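Side-chain contacts in catechol 1,2 dioxygenase (Acinetobacter radioresistens, PDB 2XSU), which probably catalyses the iron(III)-dependent intradiol cleavage of catechol by O2 to cis,cis-muconate, the first step of catechol breakdown in the beta-ketoadipate pathway: residues A[31-34]-A[35-39]; A[38-41]-A[42-46]. The protein carries 1 engineered substitution. All blocks are in the same frame, centred on the assembly; numbering follows the deposited sequence.

In the fold
Interactions 1 and 2 are overlapping stretches of helix 30-49, their centres about 11 Å apart, and they share R38 and L39. Both are partly buried and touch the same phospholipid. Interaction 1 buries I32, V35 and V36, which face the lipid, but includes the exposed Q34; in interaction 2, with L40, L43 and F44 buried, no touching residue is fully exposed. The side-chain hydrogen bond within residues 31-39, R31 to Q34, joins an arginine to a neutral amide, whereas residues 38-46 carry a charged i to i+4 pair, R38 with D42, and an aromatic ring, F44, against L40. Both arginines also form salt bridges to the second subunit. Both interactions lie away from the iron site.

Interaction 1 of 2, residues A[31-34]-A[35-39]; sequences RIQQ and VVVRL. With PIE (1,2-diacyl-sn-glycero-3-phosphoinositol), chain C.
V35 meets R31 one helical turn back, through backbone and side chain together. Its N donates to R31 O over 3.0 Å. A chi1 of 172° sets CG1 anti to the backbone N, which leaves CG2 beside that N and over one face of the R31 guanidinium, offset toward the rim, 4.1 Å from NE. The R31 chain bends at chi2, which brings the planar group forward along the helix, toward Q34 and V35. There NH1 gives Q34 OE1 a 2.9 Å hydrogen bond that lies in the guanidinium plane but comes to the oxygen from well above the plane of the amide carbonyl, 49° out of it. The same guanidinium has further partners on the second subunit: NH2 forms a salt bridge to E56 and a hydrogen bond to L50 O of that chain. The other V35 branch, CG1, turns to the lipid and approaches PIE C47 at 3.8 Å.

V36 repeats the backbone pattern, its N bonding to I32 O almost straight (N-H...O 171°), while its CG2 packs against I32 CG2 at 4.1 Å, the two side chains crossing at a slant. This i to i+4 series belongs to helix 30-49 in the N-terminal region of catechol dioxygenases, where one side of the helix lines a phospholipid site at the dimer interface. I32 CD1 and V36 CG2 both serve it, reaching PIE C3 at 3.7 Å and PIE C37 at 3.8 Å.

V37 N bonds to Q33 O, and the side chains of both residues touch V21 in the loop before the helix. R38 N closes the next turn on Q34 O; its guanidinium leads away toward D42. L39 lays CB against PIE C40, 3.7 Å distant.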
loop_
_atom_site.group_PDB
_atom_site.type_symbol
_atom_site.label_atom_id
_atom_site.label_comp_id
_atom_site.label_asym_id
_atom_site.label_seq_id
_atom_site.Cartn_x
_atom_site.Cartn_y
_atom_site.Cartn_z
ATOM N N ARG A 31 -12.366 -11.962 11.545
ATOM C CA ARG A 31 -11.432 -12.352 10.466
ATOM C C ARG A 31 -10.407 -11.239 10.202
ATOM O O ARG A 31 -9.187 -11.506 10.109
ATOM C CB ARG A 31 -12.191 -12.707 9.175
ATOM C CG ARG A 31 -11.254 -13.111 8.002
ATOM C CD ARG A 31 -10.366 -14.299 8.344
ATOM N NE ARG A 31 -9.824 -14.898 7.110
ATOM C CZ ARG A 31 -8.961 -15.905 7.045
ATOM N NH1 ARG A 31 -8.439 -16.471 8.154
ATOM N NH2 ARG A 31 -8.621 -16.349 5.829
ATOM N N ILE A 32 -10.900 -10.008 10.138
ATOM C CA ILE A 32 -10.002 -8.861 9.902
ATOM C C ILE A 32 -9.038 -8.733 11.091
ATOM O O ILE A 32 -7.829 -8.551 10.900
ATOM C CB ILE A 32 -10.783 -7.570 9.615
ATOM C CG1 ILE A 32 -11.477 -7.669 8.245
ATOM C CG2 ILE A 32 -9.847 -6.357 9.621
ATOM C CD1 ILE A 32 -12.441 -6.550 7.932
ATOM N N GLN A 33 -9.556 -8.847 12.319
ATOM C CA GLN A 33 -8.683 -8.827 13.489
ATOM C C GLN A 33 -7.582 -9.900 13.419
ATOM O O GLN A 33 -6.408 -9.619 13.615
ATOM C CB GLN A 33 -9.499 -8.931 14.778
ATOM C CG GLN A 33 -8.648 -8.775 16.046
ATOM C CD GLN A 33 -9.445 -9.165 17.288
ATOM O OE1 GLN A 33 -9.677 -10.353 17.521
ATOM N NE2 GLN A 33 -9.877 -8.173 18.071
ATOM N N GLN A 34 -7.975 -11.140 13.129
ATOM C CA GLN A 34 -7.036 -12.253 12.988
ATOM C C GLN A 34 -5.911 -11.951 11.967
ATOM O O GLN A 34 -4.736 -12.157 12.250
ATOM C CB GLN A 34 -7.824 -13.501 12.529
ATOM C CG GLN A 34 -6.967 -14.721 12.377
ATOM C CD GLN A 34 -7.658 -15.863 11.627
ATOM O OE1 GLN A 34 -8.652 -15.673 10.931
ATOM N NE2 GLN A 34 -7.103 -17.056 11.769
ATOM N N VAL A 35 -6.295 -11.489 10.778
ATOM C CA VAL A 35 -5.328 -11.227 9.715
ATOM C C VAL A 35 -4.384 -10.058 10.072
ATOM O O VAL A 35 -3.156 -10.186 9.926
ATOM C CB VAL A 35 -6.026 -10.999 8.331
ATOM C CG1 VAL A 35 -4.985 -10.534 7.264
ATOM C CG2 VAL A 35 -6.813 -12.241 7.891
ATOM N N VAL A 36 -4.936 -8.968 10.603
ATOM C CA VAL A 36 -4.117 -7.828 11.023
ATOM C C VAL A 36 -3.089 -8.214 12.099
ATOM O O VAL A 36 -1.896 -7.861 11.999
ATOM C CB VAL A 36 -5.019 -6.650 11.468
ATOM C CG1 VAL A 36 -4.202 -5.572 12.204
ATOM C CG2 VAL A 36 -5.788 -6.108 10.241
ATOM N N VAL A 37 -3.524 -8.951 13.120
ATOM C CA VAL A 37 -2.633 -9.377 14.191
ATOM C C VAL A 37 -1.482 -10.235 13.644
ATOM O O VAL A 37 -0.328 -10.066 14.020
ATOM C CB VAL A 37 -3.437 -10.094 15.293
ATOM C CG1 VAL A 37 -2.518 -10.795 16.279
ATOM C CG2 VAL A 37 -4.307 -9.084 16.012
ATOM N N ARG A 38 -1.803 -11.155 12.744
ATOM C CA ARG A 38 -0.780 -11.998 12.139
ATOM C C ARG A 38 0.207 -11.203 11.288
ATOM O O ARG A 38 1.423 -11.351 11.458
ATOM C CB ARG A 38 -1.449 -13.122 11.324
ATOM C CG ARG A 38 -0.467 -13.951 10.446
ATOM C CD ARG A 38 0.620 -14.686 11.251
ATOM N NE ARG A 38 1.541 -15.394 10.352
ATOM C CZ ARG A 38 1.490 -16.711 10.142
ATOM N NH1 ARG A 38 0.625 -17.456 10.825
ATOM N NH2 ARG A 38 2.347 -17.278 9.303
ATOM N N LEU A 39 -0.307 -10.368 10.387
ATOM C CA LEU A 39 0.582 -9.636 9.480
ATOM C C LEU A 39 1.435 -8.615 10.217
ATOM O O LEU A 39 2.602 -8.445 9.867
ATOM C CB LEU A 39 -0.185 -8.974 8.324
ATOM C CG LEU A 39 -0.892 -9.967 7.391
ATOM C CD1 LEU A 39 -1.684 -9.174 6.357
ATOM C CD2 LEU A 39 0.087 -10.954 6.728
HETATM P P PIE C . -13.733 -1.025 4.396
HETATM O O11 PIE C . -14.797 -1.914 3.955
HETATM O O12 PIE C . -12.495 -1.839 5.185
HETATM O O13 PIE C . -14.494 -0.098 5.657
HETATM O O14 PIE C . -13.264 0.070 3.539
HETATM C C1 PIE C . -14.659 -3.092 4.938
HETATM C C2 PIE C . -13.777 -4.048 4.105
HETATM C C3 PIE C . -12.520 -4.286 4.952
HETATM O O31 PIE C . -11.317 -4.430 4.169
HETATM O O32 PIE C . -9.948 -3.184 5.441
HETATM C C31 PIE C . -10.207 -4.279 4.948
HETATM C C32 PIE C . -9.288 -5.474 5.196
HETATM C C33 PIE C . -7.886 -5.203 4.656
HETATM C C34 PIE C . -6.922 -4.812 5.777
HETATM C C35 PIE C . -5.548 -5.434 5.539
HETATM C C36 PIE C . -4.425 -4.455 5.872
HETATM C C37 PIE C . -3.865 -4.746 7.263
HETATM C C38 PIE C . -2.402 -4.322 7.358
HETATM C C39 PIE C . -1.717 -5.120 8.271
HETATM C C40 PIE C . -0.332 -5.280 8.253
HETATM C C41 PIE C . 0.489 -4.647 7.327
HETATM C C42 PIE C . 1.279 -3.509 7.984
HETATM O O21 PIE C . -14.438 -5.313 3.690
HETATM O O22 PIE C . -15.664 -5.859 5.524
HETATM C C21 PIE C . -14.858 -6.202 4.658
HETATM C C22 PIE C . -14.412 -7.676 4.652
HETATM C C23 PIE C . -12.993 -7.995 4.178
HETATM C C24 PIE C . -12.741 -9.510 4.213
HETATM C C25 PIE C . -11.560 -9.865 5.121
HETATM C C26 PIE C . -10.240 -9.427 4.487
HETATM C C27 PIE C . -9.047 -9.864 5.330
HETATM C C28 PIE C . -7.809 -9.025 5.003
HETATM C C29 PIE C . -6.945 -9.710 3.945
HETATM C C47 PIE C . -5.587 -9.028 3.787
HETATM C C48 PIE C . -4.777 -9.731 2.699
HETATM C C49 PIE C . -3.279 -9.467 2.860
HETATM C C50 PIE C . -2.589 -9.226 1.513
HETATM C C51 PIE C . -2.408 -7.731 1.201
HETATM C "C1'" PIE C . -14.723 2.943 1.741
HETATM C "C2'" PIE C . -15.446 2.203 0.656
HETATM C "C3'" PIE C . -16.088 0.946 1.270
HETATM C "C4'" PIE C . -15.087 0.096 1.940
HETATM C "C5'" PIE C . -14.306 0.875 3.006
HETATM C "C6'" PIE C . -13.612 2.101 2.356
HETATM O "O1'" PIE C . -14.059 4.091 1.184
HETATM O "O2'" PIE C . -16.472 2.982 0.066
HETATM O "O3'" PIE C . -16.776 0.193 0.263
HETATM O "O4'" PIE C . -14.649 -1.210 1.632
HETATM O "O6'" PIE C . -12.947 2.859 3.375
HETATM C C52 PIE C . -1.681 -6.953 2.312
HETATM C C53 PIE C . -0.162 -7.079 2.199
HETATM C C54 PIE C . 0.371 -6.387 0.940
HETATM C C55 PIE C . 1.663 -5.622 1.238
HETATM C C43 PIE C . 0.573 -2.153 7.826
HETATM C C44 PIE C . 1.530 -1.056 7.358
HETATM C C45 PIE C . 1.360 0.202 8.209
HETATM C C46 PIE C . 0.853 1.357 7.358
#

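Interaction 2 of 2, residues A[38-41]-A[42-46]; sequences RLLG and DLFQA. With PIE (1,2-diacyl-sn-glycero-3-phosphoinositol), chain C.
Within helix 30-49, in the N-terminal region that lines the phospholipid site, R38 and D42 form an i to i+4 salt bridge. R38 NE donates to D42 OD2 over 2.8 Å with an N-H...O angle of 162°. The oxygen lies in the guanidinium plane, at its edge, and is approached on its syn side; the two flat groups themselves are turned 75° apart, so the contact is a single bond through NE and not a face-on or two-pronged pairing. On the aspartate side, CG sits beside the backbone N and anti to the carbonyl carbon (chi1 -71°), which directs the carboxylate back along the helix toward the arginine. A water closes a ring around the pair: it accepts from R38 NH2 at 3.0 Å and donates to D42 OD2 at 2.7 Å. OD2 is therefore gripped by two donors, while OD1 has a salt bridge to R9 and R38 NH2 another to D49 of the second subunit, an arrangement that would favour the charged forms of both side chains.

The L40 and F44 side chains run alongside each other in the same direction, with L40 CD2 4.1 Å from F44 CE1. The backbone binds them too, F44 N donating to L40 O at 2.9 Å. G41 adds the next bond of the turn, its O accepting from Q45 N. L43 turns to the lipid, its CD2 lying 3.8 Å from PIE C42, which L40 CD2 also reaches, and L43 touches the second bound PIE as well.

Around this turn, helix 9-20 of the same chain packs on L40 through N20 and on F44 through I12, while the second subunit supplies L80 against L40, A46 against L39, and Y85, whose ring stacks with that of F44.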
loop_
_atom_site.group_PDB
_atom_site.type_symbol
_atom_site.label_atom_id
_atom_site.label_comp_id
_atom_site.label_asym_id
_atom_site.label_seq_id
_atom_site.Cartn_x
_atom_site.Cartn_y
_atom_site.Cartn_z
ATOM N N ARG A 38 -1.803 -11.155 12.744
ATOM C CA ARG A 38 -0.780 -11.998 12.139
ATOM C C ARG A 38 0.207 -11.203 11.288
ATOM O O ARG A 38 1.423 -11.351 11.458
ATOM C CB ARG A 38 -1.449 -13.122 11.324
ATOM C CG ARG A 38 -0.467 -13.951 10.446
ATOM C CD ARG A 38 0.620 -14.686 11.251
ATOM N NE ARG A 38 1.541 -15.394 10.352
ATOM C CZ ARG A 38 1.490 -16.711 10.142
ATOM N NH1 ARG A 38 0.625 -17.456 10.825
ATOM N NH2 ARG A 38 2.347 -17.278 9.303
ATOM N N LEU A 39 -0.307 -10.368 10.387
ATOM C CA LEU A 39 0.582 -9.636 9.480
ATOM C C LEU A 39 1.435 -8.615 10.217
ATOM O O LEU A 39 2.602 -8.445 9.867
ATOM C CB LEU A 39 -0.185 -8.974 8.324
ATOM C CG LEU A 39 -0.892 -9.967 7.391
ATOM C CD1 LEU A 39 -1.684 -9.174 6.357
ATOM C CD2 LEU A 39 0.087 -10.954 6.728
ATOM N N LEU A 40 0.869 -7.953 11.231
ATOM C CA LEU A 40 1.664 -6.978 11.990
ATOM C C LEU A 40 2.753 -7.659 12.800
ATOM O O LEU A 40 3.881 -7.189 12.845
ATOM C CB LEU A 40 0.785 -6.161 12.934
ATOM C CG LEU A 40 0.080 -4.960 12.327
ATOM C CD1 LEU A 40 -0.987 -4.456 13.320
ATOM C CD2 LEU A 40 1.157 -3.873 12.056
ATOM N N GLY A 41 2.407 -8.769 13.455
ATOM C CA GLY A 41 3.417 -9.531 14.185
ATOM C C GLY A 41 4.545 -9.986 13.246
ATOM O O GLY A 41 5.727 -9.889 13.577
ATOM N N ASP A 42 4.188 -10.464 12.049
ATOM C CA ASP A 42 5.206 -10.883 11.087
ATOM C C ASP A 42 6.068 -9.707 10.637
ATOM O O ASP A 42 7.280 -9.852 10.505
ATOM C CB ASP A 42 4.578 -11.557 9.860
ATOM C CG ASP A 42 3.993 -12.969 10.149
ATOM O OD1 ASP A 42 4.222 -13.582 11.214
ATOM O OD2 ASP A 42 3.245 -13.444 9.260
ATOM N N LEU A 43 5.442 -8.550 10.388
ATOM C CA LEU A 43 6.193 -7.358 9.960
ATOM C C LEU A 43 7.179 -6.952 11.049
ATOM O O LEU A 43 8.346 -6.702 10.765
ATOM C CB LEU A 43 5.259 -6.209 9.599
ATOM C CG LEU A 43 5.993 -4.907 9.246
ATOM C CD1 LEU A 43 6.905 -5.016 8.009
ATOM C CD2 LEU A 43 4.937 -3.843 9.011
ATOM N N PHE A 44 6.719 -6.917 12.298
ATOM C CA PHE A 44 7.591 -6.540 13.413
ATOM C C PHE A 44 8.775 -7.506 13.545
ATOM O O PHE A 44 9.898 -7.082 13.782
ATOM C CB PHE A 44 6.813 -6.511 14.739
ATOM C CG PHE A 44 5.900 -5.320 14.931
ATOM C CD1 PHE A 44 5.576 -4.432 13.894
ATOM C CD2 PHE A 44 5.314 -5.115 16.182
ATOM C CE1 PHE A 44 4.682 -3.358 14.114
ATOM C CE2 PHE A 44 4.425 -4.019 16.410
ATOM C CZ PHE A 44 4.114 -3.159 15.369
ATOM N N GLN A 45 8.516 -8.802 13.357
ATOM C CA GLN A 45 9.569 -9.780 13.455
ATOM C C GLN A 45 10.586 -9.654 12.301
ATOM O O GLN A 45 11.793 -9.832 12.503
ATOM C CB GLN A 45 8.987 -11.184 13.536
ATOM C CG GLN A 45 10.102 -12.215 13.776
ATOM C CD GLN A 45 10.696 -12.145 15.164
ATOM O OE1 GLN A 45 11.883 -11.848 15.329
ATOM N NE2 GLN A 45 9.882 -12.444 16.175
ATOM N N ALA A 46 10.107 -9.338 11.095
ATOM C CA ALA A 46 11.018 -9.070 9.986
ATOM C C ALA A 46 11.883 -7.826 10.251
ATOM O O ALA A 46 13.058 -7.791 9.926
ATOM C CB ALA A 46 10.229 -8.929 8.650
HETATM P P PIE C . -13.733 -1.025 4.396
HETATM O O11 PIE C . -14.797 -1.914 3.955
HETATM O O12 PIE C . -12.495 -1.839 5.185
HETATM O O13 PIE C . -14.494 -0.098 5.657
HETATM O O14 PIE C . -13.264 0.070 3.539
HETATM C C1 PIE C . -14.659 -3.092 4.938
HETATM C C2 PIE C . -13.777 -4.048 4.105
HETATM C C3 PIE C . -12.520 -4.286 4.952
HETATM O O31 PIE C . -11.317 -4.430 4.169
HETATM O O32 PIE C . -9.948 -3.184 5.441
HETATM C C31 PIE C . -10.207 -4.279 4.948
HETATM C C32 PIE C . -9.288 -5.474 5.196
HETATM C C33 PIE C . -7.886 -5.203 4.656
HETATM C C34 PIE C . -6.922 -4.812 5.777
HETATM C C35 PIE C . -5.548 -5.434 5.539
HETATM C C36 PIE C . -4.425 -4.455 5.872
HETATM C C37 PIE C . -3.865 -4.746 7.263
HETATM C C38 PIE C . -2.402 -4.322 7.358
HETATM C C39 PIE C . -1.717 -5.120 8.271
HETATM C C40 PIE C . -0.332 -5.280 8.253
HETATM C C41 PIE C . 0.489 -4.647 7.327
HETATM C C42 PIE C . 1.279 -3.509 7.984
HETATM O O21 PIE C . -14.438 -5.313 3.690
HETATM O O22 PIE C . -15.664 -5.859 5.524
HETATM C C21 PIE C . -14.858 -6.202 4.658
HETATM C C22 PIE C . -14.412 -7.676 4.652
HETATM C C23 PIE C . -12.993 -7.995 4.178
HETATM C C24 PIE C . -12.741 -9.510 4.213
HETATM C C25 PIE C . -11.560 -9.865 5.121
HETATM C C26 PIE C . -10.240 -9.427 4.487
HETATM C C27 PIE C . -9.047 -9.864 5.330
HETATM C C28 PIE C . -7.809 -9.025 5.003
HETATM C C29 PIE C . -6.945 -9.710 3.945
HETATM C C47 PIE C . -5.587 -9.028 3.787
HETATM C C48 PIE C . -4.777 -9.731 2.699
HETATM C C49 PIE C . -3.279 -9.467 2.860
HETATM C C50 PIE C . -2.589 -9.226 1.513
HETATM C C51 PIE C . -2.408 -7.731 1.201
HETATM C "C1'" PIE C . -14.723 2.943 1.741
HETATM C "C2'" PIE C . -15.446 2.203 0.656
HETATM C "C3'" PIE C . -16.088 0.946 1.270
HETATM C "C4'" PIE C . -15.087 0.096 1.940
HETATM C "C5'" PIE C . -14.306 0.875 3.006
HETATM C "C6'" PIE C . -13.612 2.101 2.356
HETATM O "O1'" PIE C . -14.059 4.091 1.184
HETATM O "O2'" PIE C . -16.472 2.982 0.066
HETATM O "O3'" PIE C . -16.776 0.193 0.263
HETATM O "O4'" PIE C . -14.649 -1.210 1.632
HETATM O "O6'" PIE C . -12.947 2.859 3.375
HETATM C C52 PIE C . -1.681 -6.953 2.312
HETATM C C53 PIE C . -0.162 -7.079 2.199
HETATM C C54 PIE C . 0.371 -6.387 0.940
HETATM C C55 PIE C . 1.663 -5.622 1.238
HETATM C C43 PIE C . 0.573 -2.153 7.826
HETATM C C44 PIE C . 1.530 -1.056 7.358
HETATM C C45 PIE C . 1.360 0.202 8.209
HETATM C C46 PIE C . 0.853 1.357 7.358
HETATM O O HOH W 1 4.276 -15.530 7.908
#